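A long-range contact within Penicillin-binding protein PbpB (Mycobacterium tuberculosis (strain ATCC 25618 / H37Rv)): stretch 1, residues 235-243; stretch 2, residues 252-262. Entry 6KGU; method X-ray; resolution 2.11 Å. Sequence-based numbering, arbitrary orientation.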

ATOM      1  N   ALA A 235      -9.397  -2.898   0.638  1.00 28.80           N
ATOM      2  CA  ALA A 235      -9.005  -3.545   1.885  1.00 31.03           C
ATOM      3  C   ALA A 235      -7.818  -2.787   2.461  1.00 30.01           C
ATOM      4  O   ALA A 235      -6.949  -2.329   1.715  1.00 25.71           O
ATOM      5  CB  ALA A 235      -8.632  -5.025   1.685  1.00 23.91           C
ATOM      6  N   MET A 236      -7.784  -2.667   3.788  1.00 26.77           N
ATOM      7  CA  MET A 236      -6.645  -2.056   4.470  1.00 27.45           C
ATOM      8  C   MET A 236      -6.555  -2.769   5.812  1.00 26.07           C
ATOM      9  O   MET A 236      -7.483  -2.676   6.622  1.00 26.51           O
ATOM     10  CB  MET A 236      -6.840  -0.541   4.635  1.00 25.20           C
ATOM     11  CG  MET A 236      -5.695   0.202   5.308  1.00 34.13           C
ATOM     12  SD  MET A 236      -5.960   2.003   5.425  1.00 30.71           S
ATOM     13  CE  MET A 236      -5.425   2.514   3.786  1.00 26.96           C
ATOM     14  N   ALA A 237      -5.474  -3.502   6.038  1.00 25.45           N
ATOM     15  CA  ALA A 237      -5.408  -4.360   7.213  1.00 28.67           C
ATOM     16  C   ALA A 237      -4.014  -4.378   7.818  1.00 27.64           C
ATOM     17  O   ALA A 237      -3.005  -4.219   7.125  1.00 27.44           O
ATOM     18  CB  ALA A 237      -5.824  -5.797   6.883  1.00 23.64           C
ATOM     19  N   ASN A 238      -3.978  -4.587   9.131  1.00 27.06           N
ATOM     20  CA  ASN A 238      -2.752  -4.891   9.843  1.00 25.61           C
ATOM     21  C   ASN A 238      -3.010  -6.090  10.738  1.00 27.39           C
ATOM     22  O   ASN A 238      -4.160  -6.475  10.967  1.00 26.63           O
ATOM     23  CB  ASN A 238      -2.261  -3.693  10.661  1.00 26.51           C
ATOM     24  CG  ASN A 238      -3.393  -2.975  11.339  1.00 29.01           C
ATOM     25  OD1 ASN A 238      -3.882  -1.951  10.843  1.00 28.18           O
ATOM     26  ND2 ASN A 238      -3.842  -3.516  12.478  1.00 29.46           N
ATOM     27  N   ASP A 239      -1.927  -6.693  11.223  1.00 30.62           N
ATOM     28  CA  ASP A 239      -2.051  -7.783  12.178  1.00 27.32           C
ATOM     29  C   ASP A 239      -2.444  -7.228  13.546  1.00 32.11           C
ATOM     30  O   ASP A 239      -2.329  -6.026  13.811  1.00 27.74           O
ATOM     31  CB  ASP A 239      -0.729  -8.541  12.292  1.00 29.88           C
ATOM     32  CG  ASP A 239       0.339  -7.734  13.020  1.00 37.47           C
ATOM     33  OD1 ASP A 239       0.815  -6.712  12.455  1.00 36.43           O
ATOM     34  OD2 ASP A 239       0.708  -8.129  14.148  1.00 31.73           O
ATOM     35  N   ASN A 240      -2.909  -8.124  14.421  1.00 27.04           N
ATOM     36  CA  ASN A 240      -3.073  -7.810  15.844  1.00 28.05           C
ATOM     37  C   ASN A 240      -4.133  -6.727  16.079  1.00 29.21           C
ATOM     38  O   ASN A 240      -4.014  -5.930  17.016  1.00 30.01           O
ATOM     39  CB  ASN A 240      -1.732  -7.383  16.458  1.00 33.46           C
ATOM     40  CG  ASN A 240      -1.719  -7.466  17.981  1.00 36.98           C
ATOM     41  OD1 ASN A 240      -2.425  -8.287  18.570  1.00 31.74           O
ATOM     42  ND2 ASN A 240      -0.914  -6.612  18.623  1.00 30.08           N
ATOM     43  N   THR A 241      -5.162  -6.681  15.222  1.00 27.10           N
ATOM     44  CA  THR A 241      -6.139  -5.597  15.250  1.00 24.15           C
ATOM     45  C   THR A 241      -7.054  -5.726  16.459  1.00 34.27           C
ATOM     46  O   THR A 241      -7.606  -6.801  16.725  1.00 29.01           O
ATOM     47  CB  THR A 241      -6.987  -5.602  13.981  1.00 27.35           C
ATOM     48  OG1 THR A 241      -6.141  -5.555  12.823  1.00 30.87           O
ATOM     49  CG2 THR A 241      -7.921  -4.400  13.968  1.00 27.71           C
ATOM     50  N   PHE A 242      -7.270  -4.613  17.156  1.00 30.61           N
ATOM     51  CA  PHE A 242      -8.069  -4.646  18.370  1.00 31.08           C
ATOM     52  C   PHE A 242      -9.542  -4.921  18.062  1.00 32.72           C
ATOM     53  O   PHE A 242     -10.005  -4.875  16.915  1.00 30.90           O
ATOM     54  CB  PHE A 242      -7.938  -3.335  19.132  1.00 26.44           C
ATOM     55  CG  PHE A 242      -8.839  -2.233  18.629  1.00 30.14           C
ATOM     56  CD1 PHE A 242      -8.693  -1.724  17.343  1.00 28.31           C
ATOM     57  CD2 PHE A 242      -9.804  -1.684  19.454  1.00 30.72           C
ATOM     58  CE1 PHE A 242      -9.501  -0.686  16.880  1.00 29.46           C
ATOM     59  CE2 PHE A 242     -10.612  -0.656  19.001  1.00 30.78           C
ATOM     60  CZ  PHE A 242     -10.452  -0.150  17.704  1.00 30.68           C
ATOM     61  N   ASP A 243     -10.290  -5.194  19.124  1.00 30.30           N
ATOM     62  CA  ASP A 243     -11.715  -5.484  18.990  1.00 26.98           C
ATOM     63  C   ASP A 243     -12.512  -4.365  19.642  1.00 29.36           C
ATOM     64  O   ASP A 243     -12.575  -4.299  20.881  1.00 33.30           O
ATOM     65  CB  ASP A 243     -12.047  -6.830  19.637  1.00 32.27           C
ATOM     66  CG  ASP A 243     -13.503  -7.220  19.479  1.00 37.58           C
ATOM     67  OD1 ASP A 243     -14.332  -6.404  19.004  1.00 35.08           O
ATOM     68  OD2 ASP A 243     -13.817  -8.357  19.860  1.00 41.42           O
TER
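Stretch 2, residues 252-262: GDKQLGNPAVS

Overall the two stretches run in opposite directions, as the register of nearest CA atoms establishes: Phe242 pairs with Lys254 (CA to CA 5.2 Å), Thr241 with Gln255 (CA to CA 4.9 Å), Asn238 with Pro259 (CA to CA 7.2 Å) and Met236 with Ala260 (CA to CA 7.1 Å). As one number rises the other falls, and the chains separate toward the strand at 235-238. Together they bury 605 Å², summed over both sides.

Gly252 lies beyond reach of stretch 1. At Asp253 the contact begins through the backbone, whose O accepts a hydrogen bond from Asn240 ND2 (2.8 Å, N-H...O angle 165°). Lys254, with phi/psi of -105/164, is extended; its NZ donates to Asn240 OD1 at 2.9 Å, so the Asn240 amide is held at both of its polar atoms. Water 3 accepts from Lys254 NZ (3.0 Å) and donates to Thr241 O (3.1 Å), while Lys254 CB packs 3.8 Å from Phe242 CB.

Gln255, also extended at -90/115, forms a single beta bridge with Thr241 whose bonding pattern is locally of the parallel kind. The evidence is a pair of backbone hydrogen bonds flanking that residue: Gln255 N to Asn240 O at 2.7 Å (166°) and Phe242 N to Gln255 O at 3.0 Å (146°). The CB of Gln255 points toward stretch 1, but the end of the side chain leads away, and Gln255 OE1 instead accepts from Gly257 N at 2.8 Å. Leu256 leaves the extended conformation (-95/-15) and places CD2 3.5 Å from Phe242 CB, an apolar contact.

Past this turn, water fills part of the widening gap. Water 1 donates to Gln255 O and Gly257 O, each 2.8 Å from the water O, and accepts from Asn238 ND2 at 3.2 Å. Water 2 donates to Asn238 OD1 and Asn258 OD1, both 2.6 Å from its O, and accepts from Ala260 N at 2.9 Å. Asn258 also makes a direct but weak hydrogen bond, from ND2 to Met236 SD (3.4 Å, 153°). It occupies the N-cap position without a side-chain capping bond.

The helix of residues 259-262 follows. Pro259 CD approaches Asn238 OD1 to 3.3 Å. Ala260 points its CB toward stretch 1, 3.7 Å from Met236 CG, and Val261 CG1 lies 3.6 Å from Met236 CE. Met236 has chi1 and chi2 both t, and chi3 of -83° (m) sets the position of CE beside Val261. Ser262 makes no contact with stretch 1; its N closes a backbone hydrogen bond to Asn258 O at 3.0 Å.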

ATOM      1  N   GLY A 252      -4.071  -3.144  25.616  1.00 34.20           N
ATOM      2  CA  GLY A 252      -2.745  -2.580  25.423  1.00 28.98           C
ATOM      3  C   GLY A 252      -1.827  -3.447  24.577  1.00 33.12           C
ATOM      4  O   GLY A 252      -0.883  -2.929  23.972  1.00 31.96           O
ATOM      5  N   ASP A 253      -2.082  -4.753  24.507  1.00 29.82           N
ATOM      6  CA  ASP A 253      -1.254  -5.606  23.669  1.00 32.66           C
ATOM      7  C   ASP A 253      -1.769  -5.701  22.233  1.00 28.93           C
ATOM      8  O   ASP A 253      -1.218  -6.464  21.442  1.00 31.74           O
ATOM      9  CB  ASP A 253      -1.117  -6.997  24.288  1.00 32.90           C
ATOM     10  CG  ASP A 253      -2.433  -7.776  24.323  1.00 40.22           C
ATOM     11  OD1 ASP A 253      -3.520  -7.167  24.246  1.00 36.92           O
ATOM     12  OD2 ASP A 253      -2.374  -9.014  24.445  1.00 41.58           O
ATOM     13  N   LYS A 254      -2.770  -4.907  21.871  1.00 27.13           N
ATOM     14  CA  LYS A 254      -3.369  -4.940  20.545  1.00 29.95           C
ATOM     15  C   LYS A 254      -2.917  -3.728  19.740  1.00 32.84           C
ATOM     16  O   LYS A 254      -2.392  -2.756  20.285  1.00 31.65           O
ATOM     17  CB  LYS A 254      -4.901  -4.982  20.654  1.00 32.06           C
ATOM     18  CG  LYS A 254      -5.429  -6.346  21.124  1.00 32.34           C
ATOM     19  CD  LYS A 254      -5.307  -7.301  19.950  1.00 40.06           C
ATOM     20  CE  LYS A 254      -5.236  -8.738  20.330  1.00 44.85           C
ATOM     21  NZ  LYS A 254      -5.006  -9.490  19.052  1.00 47.92           N
ATOM     22  N   GLN A 255      -3.114  -3.802  18.425  1.00 30.46           N
ATOM     23  CA  GLN A 255      -2.908  -2.655  17.554  1.00 26.53           C
ATOM     24  C   GLN A 255      -4.221  -1.891  17.451  1.00 31.78           C
ATOM     25  O   GLN A 255      -5.221  -2.427  16.950  1.00 31.65           O
ATOM     26  CB  GLN A 255      -2.406  -3.092  16.174  1.00 32.68           C
ATOM     27  CG  GLN A 255      -2.379  -1.972  15.130  1.00 32.51           C
ATOM     28  CD  GLN A 255      -1.436  -0.842  15.510  1.00 28.93           C
ATOM     29  OE1 GLN A 255      -1.868   0.283  15.799  1.00 29.01           O
ATOM     30  NE2 GLN A 255      -0.140  -1.138  15.512  1.00 27.50           N
ATOM     31  N   LEU A 256      -4.227  -0.656  17.970  1.00 25.57           N
ATOM     32  CA  LEU A 256      -5.408   0.193  18.010  1.00 25.74           C
ATOM     33  C   LEU A 256      -5.489   1.163  16.840  1.00 31.46           C
ATOM     34  O   LEU A 256      -6.549   1.754  16.625  1.00 31.20           O
ATOM     35  CB  LEU A 256      -5.445   1.004  19.313  1.00 27.66           C
ATOM     36  CG  LEU A 256      -5.137   0.290  20.638  1.00 38.93           C
ATOM     37  CD1 LEU A 256      -5.409   1.201  21.833  1.00 36.80           C
ATOM     38  CD2 LEU A 256      -5.904  -0.998  20.771  1.00 33.76           C
ATOM     39  N   GLY A 257      -4.390   1.370  16.110  1.00 28.00           N
ATOM     40  CA  GLY A 257      -4.320   2.410  15.100  1.00 27.84           C
ATOM     41  C   GLY A 257      -4.347   1.849  13.693  1.00 27.59           C
ATOM     42  O   GLY A 257      -4.954   0.804  13.442  1.00 24.98           O
ATOM     43  N   ASN A 258      -3.687   2.521  12.760  1.00 26.15           N
ATOM     44  CA  ASN A 258      -3.804   2.188  11.339  1.00 28.45           C
ATOM     45  C   ASN A 258      -2.457   2.411  10.666  1.00 26.52           C
ATOM     46  O   ASN A 258      -2.272   3.362   9.895  1.00 28.43           O
ATOM     47  CB  ASN A 258      -4.928   3.012  10.701  1.00 25.81           C
ATOM     48  CG  ASN A 258      -5.340   2.495   9.335  1.00 31.74           C
ATOM     49  OD1 ASN A 258      -5.083   1.339   8.981  1.00 30.09           O
ATOM     50  ND2 ASN A 258      -5.992   3.357   8.557  1.00 29.48           N
ATOM     51  N   PRO A 259      -1.480   1.532  10.941  1.00 26.28           N
ATOM     52  CA  PRO A 259      -0.108   1.727  10.426  1.00 24.71           C
ATOM     53  C   PRO A 259      -0.006   1.907   8.918  1.00 25.05           C
ATOM     54  O   PRO A 259       0.934   2.562   8.453  1.00 24.65           O
ATOM     55  CB  PRO A 259       0.615   0.432  10.841  1.00 27.03           C
ATOM     56  CG  PRO A 259      -0.182  -0.137  11.944  1.00 28.98           C
ATOM     57  CD  PRO A 259      -1.615   0.313  11.757  1.00 27.69           C
ATOM     58  N   ALA A 260      -0.911   1.297   8.142  1.00 26.84           N
ATOM     59  CA  ALA A 260      -0.895   1.451   6.685  1.00 32.27           C
ATOM     60  C   ALA A 260      -0.906   2.916   6.256  1.00 31.04           C
ATOM     61  O   ALA A 260      -0.432   3.246   5.159  1.00 28.27           O
ATOM     62  CB  ALA A 260      -2.104   0.736   6.056  1.00 22.39           C
ATOM     63  N   VAL A 261      -1.456   3.804   7.086  1.00 25.91           N
ATOM     64  CA  VAL A 261      -1.454   5.225   6.774  1.00 25.31           C
ATOM     65  C   VAL A 261      -0.599   6.032   7.736  1.00 28.23           C
ATOM     66  O   VAL A 261      -0.131   7.112   7.352  1.00 28.37           O
ATOM     67  CB  VAL A 261      -2.882   5.811   6.722  1.00 28.17           C
ATOM     68  CG1 VAL A 261      -3.733   5.097   5.673  1.00 26.27           C
ATOM     69  CG2 VAL A 261      -3.546   5.796   8.116  1.00 24.47           C
ATOM     70  N   SER A 262      -0.368   5.552   8.962  1.00 23.71           N
ATOM     71  CA  SER A 262       0.265   6.384   9.973  1.00 33.00           C
ATOM     72  C   SER A 262       1.773   6.199  10.085  1.00 30.74           C
ATOM     73  O   SER A 262       2.422   7.028  10.715  1.00 29.89           O
ATOM     74  CB  SER A 262      -0.347   6.095  11.349  1.00 23.25           C
ATOM     75  OG  SER A 262       0.189   4.880  11.815  1.00 29.09           O
TER
HETATM   76  O   HOH W   1      -5.816  -1.721  14.301  1.00 29.92           O
HETATM   77  O   HOH W   2      -3.173  -0.409   8.860  1.00 31.31           O
HETATM   78  O   HOH W   3      -6.421  -9.648  16.467  1.00 40.56           O